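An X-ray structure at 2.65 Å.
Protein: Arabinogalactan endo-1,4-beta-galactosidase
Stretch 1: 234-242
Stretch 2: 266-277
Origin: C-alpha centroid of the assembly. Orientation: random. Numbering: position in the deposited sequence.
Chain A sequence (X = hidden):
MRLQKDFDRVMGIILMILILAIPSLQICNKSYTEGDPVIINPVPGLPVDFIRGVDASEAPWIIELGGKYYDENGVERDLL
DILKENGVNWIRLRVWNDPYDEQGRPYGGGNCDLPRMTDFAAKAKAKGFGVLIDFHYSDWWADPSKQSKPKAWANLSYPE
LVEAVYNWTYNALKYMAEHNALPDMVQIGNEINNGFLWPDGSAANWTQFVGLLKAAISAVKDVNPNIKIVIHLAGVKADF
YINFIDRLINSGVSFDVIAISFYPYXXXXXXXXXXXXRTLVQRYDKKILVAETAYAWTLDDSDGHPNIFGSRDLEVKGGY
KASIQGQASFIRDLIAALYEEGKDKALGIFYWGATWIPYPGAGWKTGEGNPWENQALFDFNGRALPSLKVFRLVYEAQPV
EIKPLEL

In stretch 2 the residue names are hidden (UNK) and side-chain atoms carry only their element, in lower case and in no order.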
ATOM      1  N   ALA A 234       0.508  -1.223  11.052  1.00 18.61           N
ATOM      2  CA  ALA A 234      -0.222  -2.454  10.762  1.00 19.90           C
ATOM      3  C   ALA A 234      -1.038  -2.917  11.967  1.00 22.54           C
ATOM      4  O   ALA A 234      -0.600  -2.806  13.116  1.00 21.38           O
ATOM      5  CB  ALA A 234       0.742  -3.544  10.330  1.00 18.92           C
ATOM      6  N   GLY A 235      -2.227  -3.445  11.691  1.00 19.98           N
ATOM      7  CA  GLY A 235      -3.121  -3.914  12.731  1.00 20.08           C
ATOM      8  C   GLY A 235      -4.140  -2.860  13.113  1.00 22.65           C
ATOM      9  O   GLY A 235      -4.119  -1.746  12.585  1.00 21.99           O
ATOM     10  N   VAL A 236      -5.037  -3.221  14.026  1.00 23.27           N
ATOM     11  CA  VAL A 236      -6.044  -2.293  14.522  1.00 22.34           C
ATOM     12  C   VAL A 236      -6.074  -2.291  16.052  1.00 24.45           C
ATOM     13  O   VAL A 236      -7.084  -1.945  16.666  1.00 24.93           O
ATOM     14  CB  VAL A 236      -7.450  -2.630  13.962  1.00 21.88           C
ATOM     15  CG1 VAL A 236      -7.584  -2.145  12.524  1.00 23.02           C
ATOM     16  CG2 VAL A 236      -7.721  -4.125  14.054  1.00 23.93           C
ATOM     17  N   LYS A 237      -4.956  -2.674  16.664  1.00 24.04           N
ATOM     18  CA  LYS A 237      -4.814  -2.588  18.112  1.00 24.56           C
ATOM     19  C   LYS A 237      -4.784  -1.115  18.520  1.00 25.56           C
ATOM     20  O   LYS A 237      -3.741  -0.463  18.454  1.00 29.21           O
ATOM     21  CB  LYS A 237      -3.545  -3.310  18.585  1.00 26.91           C
ATOM     22  CG  LYS A 237      -3.789  -4.441  19.575  1.00 29.31           C
ATOM     23  CD  LYS A 237      -2.745  -4.429  20.686  1.00 33.85           C
ATOM     24  CE  LYS A 237      -2.873  -5.639  21.599  1.00 35.97           C
ATOM     25  NZ  LYS A 237      -3.180  -5.258  23.011  1.00 34.20           N
ATOM     26  N   ALA A 238      -5.935  -0.598  18.935  1.00 24.00           N
ATOM     27  CA  ALA A 238      -6.086   0.831  19.205  1.00 24.10           C
ATOM     28  C   ALA A 238      -5.153   1.317  20.312  1.00 25.56           C
ATOM     29  O   ALA A 238      -4.567   2.394  20.206  1.00 27.70           O
ATOM     30  CB  ALA A 238      -7.532   1.146  19.563  1.00 22.40           C
ATOM     31  N   ASP A 239      -5.008   0.524  21.370  1.00 25.93           N
ATOM     32  CA  ASP A 239      -4.180   0.920  22.503  1.00 26.77           C
ATOM     33  C   ASP A 239      -2.712   1.057  22.102  1.00 26.18           C
ATOM     34  O   ASP A 239      -1.959   1.797  22.736  1.00 25.47           O
ATOM     35  CB  ASP A 239      -4.319  -0.082  23.654  1.00 28.04           C
ATOM     36  CG  ASP A 239      -4.036  -1.508  23.226  1.00 30.18           C
ATOM     37  OD1 ASP A 239      -4.344  -1.855  22.067  1.00 29.51           O
ATOM     38  OD2 ASP A 239      -3.508  -2.282  24.050  1.00 35.57           O
ATOM     39  N   PHE A 240      -2.306   0.349  21.052  1.00 25.75           N
ATOM     40  CA  PHE A 240      -0.939   0.458  20.550  1.00 25.48           C
ATOM     41  C   PHE A 240      -0.760   1.725  19.724  1.00 24.01           C
ATOM     42  O   PHE A 240       0.260   2.405  19.837  1.00 21.65           O
ATOM     43  CB  PHE A 240      -0.563  -0.764  19.711  1.00 26.38           C
ATOM     44  CG  PHE A 240       0.719  -0.593  18.944  1.00 22.63           C
ATOM     45  CD1 PHE A 240       1.943  -0.815  19.554  1.00 22.73           C
ATOM     46  CD2 PHE A 240       0.698  -0.202  17.615  1.00 22.39           C
ATOM     47  CE1 PHE A 240       3.124  -0.653  18.851  1.00 22.24           C
ATOM     48  CE2 PHE A 240       1.872  -0.037  16.907  1.00 23.77           C
ATOM     49  CZ  PHE A 240       3.088  -0.263  17.525  1.00 23.10           C
ATOM     50  N   TYR A 241      -1.752   2.032  18.889  1.00 22.84           N
ATOM     51  CA  TYR A 241      -1.724   3.246  18.080  1.00 23.26           C
ATOM     52  C   TYR A 241      -1.583   4.473  18.974  1.00 24.27           C
ATOM     53  O   TYR A 241      -0.802   5.380  18.683  1.00 23.40           O
ATOM     54  CB  TYR A 241      -2.989   3.360  17.227  1.00 21.99           C
ATOM     55  CG  TYR A 241      -2.937   2.600  15.919  1.00 24.17           C
ATOM     56  CD1 TYR A 241      -2.919   1.209  15.897  1.00 23.75           C
ATOM     57  CD2 TYR A 241      -2.926   3.273  14.703  1.00 22.04           C
ATOM     58  CE1 TYR A 241      -2.879   0.511  14.703  1.00 21.47           C
ATOM     59  CE2 TYR A 241      -2.888   2.583  13.502  1.00 22.31           C
ATOM     60  CZ  TYR A 241      -2.864   1.202  13.508  1.00 21.84           C
ATOM     61  OH  TYR A 241      -2.826   0.508  12.319  1.00 18.42           O
ATOM     62  N   ILE A 242      -2.342   4.488  20.065  1.00 22.92           N
ATOM     63  CA  ILE A 242      -2.270   5.575  21.032  1.00 24.30           C
ATOM     64  C   ILE A 242      -0.846   5.745  21.548  1.00 22.21           C
ATOM     65  O   ILE A 242      -0.281   6.833  21.477  1.00 21.48           O
ATOM     66  CB  ILE A 242      -3.217   5.333  22.227  1.00 24.08           C
ATOM     67  CG1 ILE A 242      -4.673   5.389  21.758  1.00 23.39           C
ATOM     68  CG2 ILE A 242      -2.972   6.370  23.325  1.00 22.41           C
ATOM     69  CD1 ILE A 242      -5.683   4.996  22.820  1.00 25.79           C
ATOM     70  N   UNK A 266      -6.512 -11.232   9.612  1.00 25.74           N
ATOM     71  CA  UNK A 266      -5.298 -11.124  10.414  1.00 25.73           C
ATOM     72  C   UNK A 266      -5.476 -10.178  11.590  1.00 22.87           C
ATOM     73  O   UNK A 266      -5.036 -10.467  12.700  1.00 28.69           O
ATOM     74  c   UNK A 266      -2.161 -12.712   7.164  1.00 28.81           C
ATOM     75  c   UNK A 266      -1.321 -12.863   6.063  1.00 30.17           C
ATOM     76  c   UNK A 266      -3.439 -11.673   8.748  1.00 25.98           C
ATOM     77  c   UNK A 266      -0.928 -11.728   5.409  1.00 28.53           C
ATOM     78  c   UNK A 266      -3.471 -13.023   8.943  1.00 28.22           C
ATOM     79  c   UNK A 266      -1.348 -10.460   5.829  1.00 28.42           C
ATOM     80  c   UNK A 266      -2.181 -10.309   6.923  1.00 27.29           C
ATOM     81  c   UNK A 266      -4.131 -10.626   9.558  1.00 25.29           C
ATOM     82  c   UNK A 266      -2.601 -11.452   7.610  1.00 27.50           C
ATOM     83  n   UNK A 266      -2.705 -13.656   7.994  1.00 27.94           N
ATOM     84  N   UNK A 267      -6.123  -9.047  11.336  1.00 20.92           N
ATOM     85  CA  UNK A 267      -6.076  -7.915  12.252  1.00 22.21           C
ATOM     86  C   UNK A 267      -7.355  -7.723  13.062  1.00 20.42           C
ATOM     87  O   UNK A 267      -7.331  -7.077  14.108  1.00 21.02           O
ATOM     88  c   UNK A 267      -5.754  -6.647  11.462  1.00 24.81           C
ATOM     89  c   UNK A 267      -2.880  -6.329   9.266  1.00 22.34           C
ATOM     90  n   UNK A 267      -2.281  -6.905  10.291  1.00 21.54           N
ATOM     91  n   UNK A 267      -4.158  -6.174   9.563  1.00 18.40           N
ATOM     92  c   UNK A 267      -3.208  -7.129  11.281  1.00 22.91           C
ATOM     93  c   UNK A 267      -4.397  -6.670  10.824  1.00 22.38           C
ATOM     94  N   UNK A 268      -8.465  -8.281  12.589  1.00 21.21           N
ATOM     95  CA  UNK A 268      -9.695  -8.275  13.363  1.00 23.26           C
ATOM     96  C   UNK A 268     -10.967  -8.099  12.555  1.00 24.49           C
ATOM     97  O   UNK A 268     -10.960  -8.151  11.325  1.00 24.68           O
ATOM     98  N   UNK A 269     -12.067  -7.887  13.269  1.00 23.44           N
ATOM     99  CA  UNK A 269     -13.379  -7.736  12.654  1.00 25.51           C
ATOM    100  C   UNK A 269     -13.593  -6.312  12.160  1.00 24.80           C
ATOM    101  O   UNK A 269     -12.767  -5.430  12.397  1.00 24.20           O
ATOM    102  c   UNK A 269     -14.337  -9.513  14.157  1.00 23.85           C
ATOM    103  c   UNK A 269     -14.504  -8.090  13.644  1.00 25.84           C
ATOM    104  o   UNK A 269     -14.482  -7.175  14.748  1.00 22.41           O
ATOM    105  N   UNK A 270     -14.709  -6.098  11.472  1.00 24.62           N
ATOM    106  CA  UNK A 270     -15.062  -4.774  10.980  1.00 26.71           C
ATOM    107  C   UNK A 270     -15.288  -3.820  12.149  1.00 27.15           C
ATOM    108  O   UNK A 270     -15.010  -2.625  12.051  1.00 24.58           O
ATOM    109  c   UNK A 270     -15.326  -4.773   7.072  1.00 25.78           C
ATOM    110  c   UNK A 270     -16.562  -3.596   9.270  1.00 27.46           C
ATOM    111  c   UNK A 270     -16.316  -4.844  10.105  1.00 28.23           C
ATOM    112  s   UNK A 270     -15.254  -3.282   8.066  1.00 26.68           S
ATOM    113  N   UNK A 271     -15.793  -4.362  13.255  1.00 27.63           N
ATOM    114  CA  UNK A 271     -16.018  -3.576  14.463  1.00 28.65           C
ATOM    115  C   UNK A 271     -14.696  -3.164  15.102  1.00 29.04           C
ATOM    116  O   UNK A 271     -14.574  -2.060  15.631  1.00 29.63           O
ATOM    117  o   UNK A 271     -18.674  -2.818  15.387  1.00 40.65           O
ATOM    118  o   UNK A 271     -19.159  -4.957  15.318  1.00 46.19           O
ATOM    119  c   UNK A 271     -18.336  -4.020  15.385  1.00 36.70           C
ATOM    120  c   UNK A 271     -16.862  -4.362  15.467  1.00 31.46           C
ATOM    121  N   UNK A 272     -13.712  -4.057  15.057  1.00 27.62           N
ATOM    122  CA  UNK A 272     -12.382  -3.747  15.571  1.00 27.07           C
ATOM    123  C   UNK A 272     -11.766  -2.601  14.773  1.00 27.08           C
ATOM    124  O   UNK A 272     -11.000  -1.798  15.309  1.00 24.59           O
ATOM    125  o   UNK A 272     -11.772  -7.288  16.015  1.00 22.54           O
ATOM    126  c   UNK A 272     -11.975  -6.114  16.389  1.00 26.10           C
ATOM    127  c   UNK A 272     -11.476  -4.980  15.513  1.00 24.90           C
ATOM    128  o   UNK A 272     -12.569  -5.834  17.451  1.00 32.56           O
ATOM    129  N   UNK A 273     -12.107  -2.531  13.489  1.00 25.72           N
ATOM    130  CA  UNK A 273     -11.640  -1.447  12.636  1.00 25.28           C
ATOM    131  C   UNK A 273     -12.363  -0.149  12.982  1.00 25.62           C
ATOM    132  O   UNK A 273     -11.758   0.920  13.000  1.00 24.98           O
ATOM    133  c   UNK A 273      -9.690   0.529   9.083  1.00 24.12           C
ATOM    134  c   UNK A 273     -10.080  -0.474   9.949  1.00 24.58           C
ATOM    135  c   UNK A 273     -12.365   0.099   9.592  1.00 25.42           C
ATOM    136  c   UNK A 273     -11.843  -1.794  11.160  1.00 25.06           C
ATOM    137  c   UNK A 273     -11.981   1.104   8.724  1.00 25.01           C
ATOM    138  c   UNK A 273     -11.421  -0.701  10.215  1.00 25.83           C
ATOM    139  c   UNK A 273     -10.642   1.319   8.469  1.00 25.09           C
ATOM    140  N   UNK A 274     -13.658  -0.251  13.263  1.00 29.18           N
ATOM    141  CA  UNK A 274     -14.461   0.910  13.637  1.00 26.55           C
ATOM    142  C   UNK A 274     -13.942   1.567  14.910  1.00 27.58           C
ATOM    143  O   UNK A 274     -13.895   2.791  15.013  1.00 30.37           O
ATOM    144  c   UNK A 274     -16.801   0.740  12.618  1.00 28.65           C
ATOM    145  n   UNK A 274     -19.156   1.123  11.980  1.00 27.71           N
ATOM    146  c   UNK A 274     -15.923   0.512  13.833  1.00 28.54           C
ATOM    147  n   UNK A 274     -20.344   1.284  10.023  1.00 25.91           N
ATOM    148  c   UNK A 274     -19.529   0.603  10.815  1.00 27.26           C
ATOM    149  c   UNK A 274     -18.263   0.470  12.934  1.00 27.60           C
ATOM    150  n   UNK A 274     -19.092  -0.592  10.436  1.00 30.15           N
ATOM    151  N   UNK A 275     -13.559   0.745  15.879  1.00 27.10           N
ATOM    152  CA  UNK A 275     -13.083   1.247  17.160  1.00 28.01           C
ATOM    153  C   UNK A 275     -11.777   2.014  17.009  1.00 27.14           C
ATOM    154  O   UNK A 275     -11.545   2.998  17.712  1.00 27.75           O
ATOM    155  c   UNK A 275     -12.898   0.096  18.151  1.00 30.51           C
ATOM    156  n   UNK A 275     -14.078  -1.968  18.586  1.00 35.05           N
ATOM    157  c   UNK A 275     -14.186  -0.656  18.416  1.00 32.57           C
ATOM    158  o   UNK A 275     -15.268  -0.066  18.467  1.00 32.89           O
ATOM    159  N   UNK A 276     -10.926   1.564  16.093  1.00 26.19           N
ATOM    160  CA  UNK A 276      -9.659   2.239  15.846  1.00 24.26           C
ATOM    161  C   UNK A 276      -9.888   3.617  15.241  1.00 25.26           C
ATOM    162  O   UNK A 276      -9.286   4.600  15.671  1.00 24.59           O
ATOM    163  c   UNK A 276      -6.558   2.205  15.822  1.00 23.36           C
ATOM    164  c   UNK A 276      -7.426   2.074  14.575  1.00 24.27           C
ATOM    165  c   UNK A 276      -8.768   1.414  14.915  1.00 25.09           C
ATOM    166  c   UNK A 276      -6.702   1.310  13.490  1.00 20.79           C
ATOM    167  N   UNK A 277     -10.754   3.681  14.235  1.00 26.40           N
ATOM    168  CA  UNK A 277     -10.987   4.921  13.509  1.00 25.07           C
ATOM    169  C   UNK A 277     -11.495   6.016  14.444  1.00 26.20           C
ATOM    170  O   UNK A 277     -10.922   7.103  14.495  1.00 26.88           O
ATOM    171  c   UNK A 277     -11.993   4.717  12.352  1.00 26.75           C
ATOM    172  c   UNK A 277     -12.336   6.050  11.688  1.00 30.61           C
ATOM    173  c   UNK A 277     -11.430   3.749  11.320  1.00 25.80           C
TER
HETATM  174  O   HOH W   1      -4.820  -6.142  14.797  1.00 17.58           O

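Position 266 carries one carbon, then fused five- and six-membered rings holding eight carbons and one nitrogen; it stays out of reach of stretch 1. This is Trp266.

At position 267 one carbon leads to a five-membered ring of three carbons and two nitrogens. Gly235 CA sits over one face of that ring, 3.7 Å from its centroid. The residue is His267, and its CD2 lies 3.5 Å from Gly235 CA. Gly235 CA makes a CH-pi contact with the ring face; the backbone angles of Gly235 by themselves call for glycine.

Position 268 has no side-chain atoms, hence Gly268. Its positive phi ends helical geometry, and a CB here would be jammed against the carbonyl O of His267.

Position 269 has a carbon bearing one oxygen and one carbon, pointing away from stretch 1: Thr269, the N-cap of the next helix.

Position 270 is an unbranched run of two carbons, a sulfur and a carbon, out of reach: Met270. Position 271, two carbons with two oxygens on the second, is equally remote. Two oxygens on the second carbon make a carboxylate on a short side chain: Asp271.

Position 272 has the same pattern, with its first carbon 4.1 Å from Val236 CG2. The carboxylate of Asp272 leads away from stretch 1 and bonds to Thr269 at the start of its own helix: Asp272 N donates to Thr269 OG1 at 3.2 Å, the capping bond, and Thr269 N donates to Asp272 OD2 at 2.8 Å in return.

Position 273 is one carbon and a six-carbon ring, whose edge meets Val236 CG1. It is Phe273, with CD1 4.0 Å from that methyl.

Position 274, three carbons, a nitrogen, then a carbon with two more nitrogens, is Arg274, out of reach. Position 275, two carbons with one oxygen and one nitrogen on the second, is Asn275, also without contact.

Position 276 has four carbons forked at the second, pointing toward stretch 1 among Val236, Ala238 and Tyr241. This is Leu276: CD2 lies 3.7 Å from Val236 CG1, and CD1 sits over the Tyr241 ring face, 3.8 Å from its centroid.

Position 277, one carbon carrying two, is Val277, out of reach.

The contact works by apolar packing, with no direct hydrogen bond across it. Val236 and Leu276 bury the most surface. Tyr241 OH donates to Gly235 O at 2.6 Å, tying the loop to the helix that presents the ring to Leu276. One water bridges the backbones, accepting from Val236 N at 3.0 Å and donating to His267 O at 2.8 Å.

Stretch 2, residues 266-277: WHGTMDDFRNLV
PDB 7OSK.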